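Local coordinates for CRISPR protein (Archaeoglobus fulgidus, PDB 4MJK) that probably serves as the Cas5 subunit of an archaeal type I-A CRISPR Cascade, the RNA-guided interference complex, at residues A[33-38]-A[148-153]; A[116-121]-A[126-131]. All coordinates share one frame; numbering follows the deposited sequence.

Contact 1 of 2, residues A[33-38]-A[148-153]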
ATOM      1  N   PRO A  33      -4.838  13.456  13.240  1.00 10.16           N
ATOM      2  CA  PRO A  33      -3.841  14.132  14.079  1.00 10.35           C
ATOM      3  C   PRO A  33      -3.603  13.434  15.430  1.00 12.51           C
ATOM      4  O   PRO A  33      -2.482  13.489  15.923  1.00 13.70           O
ATOM      5  CB  PRO A  33      -4.417  15.554  14.258  1.00 12.83           C
ATOM      6  CG  PRO A  33      -5.865  15.442  13.932  1.00 12.24           C
ATOM      7  CD  PRO A  33      -5.969  14.333  12.898  1.00 10.57           C
ATOM      8  N   THR A  34      -4.604  12.782  16.015  1.00 12.76           N
ATOM      9  CA  THR A  34      -4.313  12.037  17.244  1.00 15.17           C
ATOM     10  C   THR A  34      -3.448  10.813  16.945  1.00 15.98           C
ATOM     11  O   THR A  34      -2.715  10.335  17.817  1.00 13.27           O
ATOM     12  CB  THR A  34      -5.557  11.606  18.026  1.00 13.84           C
ATOM     13  OG1 THR A  34      -6.467  10.912  17.161  1.00 15.66           O
ATOM     14  CG2 THR A  34      -6.261  12.831  18.623  1.00 18.10           C
ATOM     15  N   THR A  35      -3.538  10.311  15.712  1.00 13.35           N
ATOM     16  CA  THR A  35      -2.708   9.181  15.299  1.00 12.06           C
ATOM     17  C   THR A  35      -1.241   9.603  15.187  1.00 13.49           C
ATOM     18  O   THR A  35      -0.338   8.898  15.655  1.00 13.25           O
ATOM     19  CB  THR A  35      -3.226   8.542  13.990  1.00 15.45           C
ATOM     20  OG1 THR A  35      -4.561   8.054  14.206  1.00 13.91           O
ATOM     21  CG2 THR A  35      -2.344   7.375  13.555  1.00 15.31           C
ATOM     22  N   PHE A  36      -1.008  10.766  14.582  1.00 11.85           N
ATOM     23  CA  PHE A  36       0.328  11.330  14.503  1.00 12.50           C
ATOM     24  C   PHE A  36       0.863  11.621  15.898  1.00 14.16           C
ATOM     25  O   PHE A  36       2.019  11.315  16.200  1.00 14.16           O
ATOM     26  CB  PHE A  36       0.337  12.626  13.689  1.00 12.27           C
ATOM     27  CG  PHE A  36       1.707  13.191  13.504  1.00 13.71           C
ATOM     28  CD1 PHE A  36       2.486  12.810  12.416  1.00 13.25           C
ATOM     29  CD2 PHE A  36       2.245  14.059  14.440  1.00 13.42           C
ATOM     30  CE1 PHE A  36       3.760  13.310  12.250  1.00 14.02           C
ATOM     31  CE2 PHE A  36       3.522  14.563  14.275  1.00 14.70           C
ATOM     32  CZ  PHE A  36       4.285  14.187  13.188  1.00 12.14           C
ATOM     33  N   LEU A  37       0.026  12.216  16.749  1.00 13.25           N
ATOM     34  CA  LEU A  37       0.438  12.497  18.131  1.00 15.26           C
ATOM     35  C   LEU A  37       0.728  11.216  18.916  1.00 16.30           C
ATOM     36  O   LEU A  37       1.635  11.190  19.731  1.00 17.55           O
ATOM     37  CB  LEU A  37      -0.607  13.342  18.872  1.00 15.57           C
ATOM     38  CG  LEU A  37      -0.675  14.810  18.434  1.00 20.24           C
ATOM     39  CD1 LEU A  37      -1.834  15.512  19.101  1.00 25.80           C
ATOM     40  CD2 LEU A  37       0.645  15.551  18.714  1.00 21.51           C
ATOM     41  N   GLY A  38      -0.057  10.167  18.685  1.00 14.49           N
ATOM     42  CA  GLY A  38       0.188   8.885  19.333  1.00 15.92           C
ATOM     43  C   GLY A  38       1.542   8.309  18.946  1.00 17.93           C
ATOM     44  O   GLY A  38       2.196   7.645  19.747  1.00 16.18           O
ATOM     45  N   HIS A 148       8.648   5.514  13.369  1.00 14.34           N
ATOM     46  CA  HIS A 148       8.756   4.447  12.361  1.00 19.09           C
ATOM     47  C   HIS A 148       7.403   3.922  11.894  1.00 18.09           C
ATOM     48  O   HIS A 148       7.328   3.151  10.931  1.00 14.05           O
ATOM     49  CB  HIS A 148       9.565   3.256  12.891  1.00 21.00           C
ATOM     50  CG  HIS A 148      10.952   3.617  13.332  1.00 26.32           C
ATOM     51  ND1 HIS A 148      11.824   4.319  12.533  1.00 26.30           N
ATOM     52  CD2 HIS A 148      11.611   3.371  14.487  1.00 30.54           C
ATOM     53  CE1 HIS A 148      12.965   4.495  13.173  1.00 26.56           C
ATOM     54  NE2 HIS A 148      12.862   3.927  14.366  1.00 30.87           N
ATOM     55  N   ARG A 149       6.340   4.312  12.591  1.00 15.04           N
ATOM     56  CA  ARG A 149       5.006   3.991  12.113  1.00 13.86           C
ATOM     57  C   ARG A 149       3.986   5.048  12.500  1.00 15.07           C
ATOM     58  O   ARG A 149       4.070   5.661  13.554  1.00 15.63           O
ATOM     59  CB  ARG A 149       4.561   2.612  12.594  1.00 18.29           C
ATOM     60  CG  ARG A 149       4.493   2.482  14.091  1.00 20.98           C
ATOM     61  CD  ARG A 149       3.098   2.134  14.504  1.00 24.98           C
ATOM     62  NE  ARG A 149       3.047   1.623  15.868  1.00 35.42           N
ATOM     63  CZ  ARG A 149       2.021   0.937  16.359  1.00 35.08           C
ATOM     64  NH1 ARG A 149       0.967   0.689  15.591  1.00 27.70           N
ATOM     65  NH2 ARG A 149       2.050   0.508  17.614  1.00 38.70           N
ATOM     66  N   ILE A 150       3.029   5.268  11.614  1.00 12.98           N
ATOM     67  CA  ILE A 150       1.930   6.181  11.899  1.00 13.34           C
ATOM     68  C   ILE A 150       0.645   5.456  11.541  1.00 12.33           C
ATOM     69  O   ILE A 150       0.333   5.270  10.368  1.00 13.64           O
ATOM     70  CB  ILE A 150       2.071   7.490  11.107  1.00 12.36           C
ATOM     71  CG1 ILE A 150       3.351   8.217  11.546  1.00 10.64           C
ATOM     72  CG2 ILE A 150       0.834   8.380  11.317  1.00 13.73           C
ATOM     73  CD1 ILE A 150       3.731   9.398  10.674  1.00 11.35           C
ATOM     74  N   GLY A 151      -0.086   5.021  12.554  1.00 12.59           N
ATOM     75  CA  GLY A 151      -1.236   4.163  12.331  1.00 14.10           C
ATOM     76  C   GLY A 151      -0.901   2.769  12.817  1.00 15.77           C
ATOM     77  O   GLY A 151      -0.235   2.614  13.839  1.00 18.40           O
ATOM     78  N   SER A 152      -1.350   1.766  12.070  1.00 14.93           N
ATOM     79  CA  SER A 152      -1.164   0.359  12.409  1.00 17.90           C
ATOM     80  C   SER A 152       0.299  -0.044  12.284  1.00 19.36           C
ATOM     81  O   SER A 152       1.097   0.688  11.702  1.00 15.43           O
ATOM     82  CB  SER A 152      -1.956  -0.505  11.435  1.00 20.30           C
ATOM     83  OG  SER A 152      -1.337  -0.477  10.150  1.00 16.86           O
ATOM     84  N   LYS A 153       0.622  -1.230  12.801  1.00 19.55           N
ATOM     85  CA  LYS A 153       1.962  -1.809  12.710  1.00 21.13           C
ATOM     86  C   LYS A 153       2.512  -1.810  11.282  1.00 17.76           C
ATOM     87  O   LYS A 153       3.698  -1.594  11.084  1.00 21.32           O
ATOM     88  CB  LYS A 153       1.943  -3.258  13.212  1.00 27.20           C
ATOM     89  CG  LYS A 153       1.499  -3.441  14.656  1.00 37.77           C
ATOM     90  CD  LYS A 153       2.632  -3.173  15.635  1.00 38.69           C
ATOM     91  CE  LYS A 153       2.208  -3.489  17.068  1.00 43.12           C
ATOM     92  NZ  LYS A 153       3.223  -3.038  18.070  1.00 51.92           N
TER
HETATM   93  O   HOH W   1       0.418   5.936  15.357  1.00 20.98           O

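Contact 2 of 2, residues A[116-121]-A[126-131]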
ATOM      1  N   THR A 116      -5.692   3.294   3.744  1.00 11.28           N
ATOM      2  CA  THR A 116      -5.551   4.240   2.644  1.00 10.14           C
ATOM      3  C   THR A 116      -4.187   4.131   2.001  1.00 12.21           C
ATOM      4  O   THR A 116      -3.166   4.112   2.696  1.00  9.61           O
ATOM      5  CB  THR A 116      -5.760   5.680   3.168  1.00 10.87           C
ATOM      6  OG1 THR A 116      -7.106   5.802   3.625  1.00 11.72           O
ATOM      7  CG2 THR A 116      -5.508   6.722   2.082  1.00 11.62           C
ATOM      8  N   ILE A 117      -4.163   4.042   0.673  1.00  8.56           N
ATOM      9  CA  ILE A 117      -2.896   4.006  -0.050  1.00  8.65           C
ATOM     10  C   ILE A 117      -2.466   5.447  -0.359  1.00 10.53           C
ATOM     11  O   ILE A 117      -3.298   6.295  -0.651  1.00  9.52           O
ATOM     12  CB  ILE A 117      -3.043   3.162  -1.359  1.00 11.59           C
ATOM     13  CG1 ILE A 117      -3.192   1.676  -1.004  1.00 13.48           C
ATOM     14  CG2 ILE A 117      -1.860   3.383  -2.309  1.00 13.04           C
ATOM     15  CD1 ILE A 117      -3.548   0.810  -2.190  1.00 16.74           C
ATOM     16  N   LEU A 118      -1.182   5.745  -0.247  1.00  8.03           N
ATOM     17  CA  LEU A 118      -0.705   7.059  -0.683  1.00 10.97           C
ATOM     18  C   LEU A 118       0.017   6.867  -1.996  1.00 13.10           C
ATOM     19  O   LEU A 118       1.048   6.199  -2.052  1.00 12.84           O
ATOM     20  CB  LEU A 118       0.199   7.707   0.373  1.00 11.37           C
ATOM     21  CG  LEU A 118      -0.514   8.090   1.678  1.00 12.04           C
ATOM     22  CD1 LEU A 118       0.487   8.458   2.779  1.00 12.99           C
ATOM     23  CD2 LEU A 118      -1.525   9.252   1.456  1.00 13.03           C
ATOM     24  N   SER A 119      -0.571   7.392  -3.064  1.00 12.99           N
ATOM     25  CA  SER A 119      -0.019   7.216  -4.407  1.00 16.43           C
ATOM     26  C   SER A 119       0.914   8.375  -4.748  1.00 13.96           C
ATOM     27  O   SER A 119       0.495   9.527  -4.816  1.00 14.87           O
ATOM     28  CB  SER A 119      -1.135   7.183  -5.456  1.00 15.25           C
ATOM     29  OG  SER A 119      -2.165   6.279  -5.108  1.00 18.61           O
ATOM     30  N   SER A 120       2.175   8.070  -4.980  1.00 13.34           N
ATOM     31  CA  SER A 120       3.120   9.096  -5.356  1.00 15.28           C
ATOM     32  C   SER A 120       2.847   9.618  -6.766  1.00 18.32           C
ATOM     33  O   SER A 120       2.468   8.863  -7.673  1.00 15.33           O
ATOM     34  CB  SER A 120       4.542   8.564  -5.265  1.00 16.67           C
ATOM     35  OG  SER A 120       5.459   9.593  -5.591  1.00 21.86           O
ATOM     36  N   LEU A 121       3.053  10.918  -6.944  1.00 16.25           N
ATOM     37  CA  LEU A 121       2.901  11.560  -8.242  1.00 15.86           C
ATOM     38  C   LEU A 121       4.239  11.661  -8.977  1.00 19.85           C
ATOM     39  O   LEU A 121       4.298  12.151 -10.100  1.00 20.71           O
ATOM     40  CB  LEU A 121       2.294  12.958  -8.077  1.00 17.68           C
ATOM     41  CG  LEU A 121       0.900  12.907  -7.457  1.00 19.28           C
ATOM     42  CD1 LEU A 121       0.396  14.302  -7.085  1.00 20.91           C
ATOM     43  CD2 LEU A 121      -0.071  12.181  -8.391  1.00 20.38           C
ATOM     44  N   PRO A 126       5.957   8.218  -1.303  1.00 15.71           N
ATOM     45  CA  PRO A 126       5.020   9.300  -0.964  1.00 14.88           C
ATOM     46  C   PRO A 126       5.390   9.982   0.359  1.00 14.09           C
ATOM     47  O   PRO A 126       5.723   9.298   1.331  1.00 13.34           O
ATOM     48  CB  PRO A 126       3.682   8.577  -0.836  1.00 13.24           C
ATOM     49  CG  PRO A 126       4.039   7.149  -0.584  1.00 15.63           C
ATOM     50  CD  PRO A 126       5.322   6.891  -1.286  1.00 13.95           C
ATOM     51  N   LYS A 127       5.318  11.308   0.387  1.00 12.07           N
ATOM     52  CA  LYS A 127       5.721  12.084   1.546  1.00 12.18           C
ATOM     53  C   LYS A 127       4.641  13.067   1.988  1.00 12.40           C
ATOM     54  O   LYS A 127       3.957  13.658   1.159  1.00 11.32           O
ATOM     55  CB  LYS A 127       6.999  12.873   1.233  1.00 13.82           C
ATOM     56  CG  LYS A 127       8.249  12.006   1.138  1.00 19.22           C
ATOM     57  CD  LYS A 127       9.500  12.876   1.007  1.00 23.44           C
ATOM     58  CE  LYS A 127       9.457  13.698  -0.274  1.00 28.64           C
ATOM     59  NZ  LYS A 127      10.440  14.835  -0.259  1.00 36.77           N
ATOM     60  N   ILE A 128       4.512  13.231   3.301  1.00 10.29           N
ATOM     61  CA  ILE A 128       3.611  14.219   3.892  1.00 11.36           C
ATOM     62  C   ILE A 128       4.399  15.075   4.882  1.00 13.41           C
ATOM     63  O   ILE A 128       5.258  14.552   5.590  1.00 11.51           O
ATOM     64  CB  ILE A 128       2.435  13.524   4.654  1.00 11.98           C
ATOM     65  CG1 ILE A 128       1.575  12.716   3.673  1.00 11.93           C
ATOM     66  CG2 ILE A 128       1.587  14.579   5.399  1.00 10.87           C
ATOM     67  CD1 ILE A 128       0.468  11.916   4.337  1.00 13.89           C
ATOM     68  N   ARG A 129       4.138  16.383   4.906  1.00 11.38           N
ATOM     69  CA  ARG A 129       4.776  17.270   5.872  1.00 11.26           C
ATOM     70  C   ARG A 129       3.784  17.694   6.957  1.00 11.55           C
ATOM     71  O   ARG A 129       2.674  18.159   6.645  1.00 11.15           O
ATOM     72  CB  ARG A 129       5.353  18.515   5.179  1.00 12.36           C
ATOM     73  CG  ARG A 129       5.997  19.520   6.166  1.00 15.66           C
ATOM     74  CD  ARG A 129       6.700  20.700   5.448  1.00 13.31           C
ATOM     75  NE  ARG A 129       7.745  20.218   4.546  1.00 17.06           N
ATOM     76  CZ  ARG A 129       8.139  20.855   3.448  1.00 22.75           C
ATOM     77  NH1 ARG A 129       7.579  22.008   3.116  1.00 25.58           N
ATOM     78  NH2 ARG A 129       9.091  20.344   2.678  1.00 21.91           N
ATOM     79  N   TRP A 130       4.181  17.538   8.217  1.00  9.01           N
ATOM     80  CA  TRP A 130       3.398  18.038   9.346  1.00  9.95           C
ATOM     81  C   TRP A 130       4.024  19.311   9.902  1.00 11.82           C
ATOM     82  O   TRP A 130       5.251  19.463   9.919  1.00 11.25           O
ATOM     83  CB  TRP A 130       3.304  17.005  10.471  1.00 10.71           C
ATOM     84  CG  TRP A 130       2.144  16.056  10.350  1.00 10.52           C
ATOM     85  CD1 TRP A 130       0.899  16.194  10.903  1.00  9.81           C
ATOM     86  CD2 TRP A 130       2.135  14.810   9.645  1.00 10.72           C
ATOM     87  NE1 TRP A 130       0.110  15.105  10.579  1.00  8.97           N
ATOM     88  CE2 TRP A 130       0.847  14.244   9.804  1.00 11.03           C
ATOM     89  CE3 TRP A 130       3.088  14.123   8.889  1.00 10.65           C
ATOM     90  CZ2 TRP A 130       0.486  13.021   9.226  1.00 13.46           C
ATOM     91  CZ3 TRP A 130       2.733  12.888   8.330  1.00 13.38           C
ATOM     92  CH2 TRP A 130       1.442  12.358   8.493  1.00 11.84           C
ATOM     93  N   PHE A 131       3.167  20.224  10.349  1.00  9.01           N
ATOM     94  CA  PHE A 131       3.596  21.465  10.974  1.00 11.31           C
ATOM     95  C   PHE A 131       2.835  21.503  12.288  1.00 12.36           C
ATOM     96  O   PHE A 131       1.601  21.654  12.304  1.00  9.63           O
ATOM     97  CB  PHE A 131       3.242  22.653  10.056  1.00 10.70           C
ATOM     98  CG  PHE A 131       3.741  24.004  10.536  1.00 13.26           C
ATOM     99  CD1 PHE A 131       4.509  24.127  11.679  1.00 12.74           C
ATOM    100  CD2 PHE A 131       3.432  25.155   9.815  1.00 12.45           C
ATOM    101  CE1 PHE A 131       4.961  25.384  12.105  1.00 15.74           C
ATOM    102  CE2 PHE A 131       3.895  26.415  10.233  1.00 15.54           C
ATOM    103  CZ  PHE A 131       4.656  26.519  11.380  1.00 13.42           C
TER

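Contact 1 of 2, residues A[33-38]-A[148-153]
T35 and F36, in the first turn of helix 33-46, face I150 and G151 in the irregular loop that leads into strand 157-170. Two pairs of CA atoms, T35 with G151 and F36 with I150, are each 6.0 Å apart, and no direct hydrogen bond joins the backbones. A water does so instead: it donates to T35 O at 3.1 Å and accepts from G151 N at 3.0 Å, tying a carbonyl of the helix to an amide of the loop. The methyl of T35 leans on that same amide, with CG2 3.4 Å from G151 N. It gets there because CG2, not OG1, stands anti to the backbone N of T35 (OG1 chi1 -61°). At the phi of 109° found in G151 a side chain would press on the carbonyl of I150, and without one G151 brings its N and CA up to the methyl. I150 splits its two branches between the helix residues: CG2 meets T35 CG2 at 4.0 Å, while CD1 at the end of the longer branch reaches F36 CD1, approaching the ring obliquely, also at 4.0 Å. Next to these, R149 has a weak bond from NH1 to G151 O and a salt bridge from NE to E42, further along the helix. The loop thus lies against one side of helix 33-46, while L37 and P33 pack on strand 66-73 and F36 reaches L132 of strand 127-134.

Contact 2 of 2, residues A[116-121]-A[126-131]
P126, just ahead of strand 127-134, packs its ring against L118 near the end of strand 115-120. Its CG is 3.5 Å from L118 O, and its CB lies 3.8 Å from L118 CB, so the ring touches both the carbonyl and the root of the side chain. The CA atoms come nearest at S120 and P126, 4.8 Å apart, where the chain has just come round from one strand to the other; S120 CB sits 4.2 Å from P126 N. The hydroxyl of S120 turns into the connection, where its main partner is E124 O, with N122 O as a second. K127 sets off away from strand 115-120 at its CB, and its backbone N is taken by N75 OD1. I128 comes back to the contact through its far end: CD1 meets L118 CD1 at 3.8 Å, the two side chains crossing at about a right angle. With CG1 beside the backbone N (chi1 -63°), its other branch, CG2, is left to lie 3.6 Å above one face of the W130 ring, toward the rim. No hydrogen bond links the two segments, and they belong to different sheets, so the chain passes between sheets rather than forming a hairpin. Strand 115-120 is the middle strand of the small antiparallel sheet, between 13-15 and 76-80, whereas 127-134 runs between 66-73 and 2-10 in the larger one; F10 touches both L118 and I128.

In the fold
Contact 2 includes strand 127-134 of the larger antiparallel sheet, while contact 1 sits on the helix that packs against it. Contact 2 is a buried, largely apolar junction without hydrogen bonds across it, in which a short connection carries the chain from the small sheet into strand 127-134. Contact 1 is only partly buried and joins pieces of chain over a hundred residues apart, combining methyl packing with a bridging water and, at its margin, charged groups. Their centres are 14 Å apart, and they meet directly where F36 stacks on W130, F36 CD1 lying 3.4 Å from W130 CE2. Contact 2 also lies near the second subunit, which I117 and S119 touch; no other chain reaches contact 1.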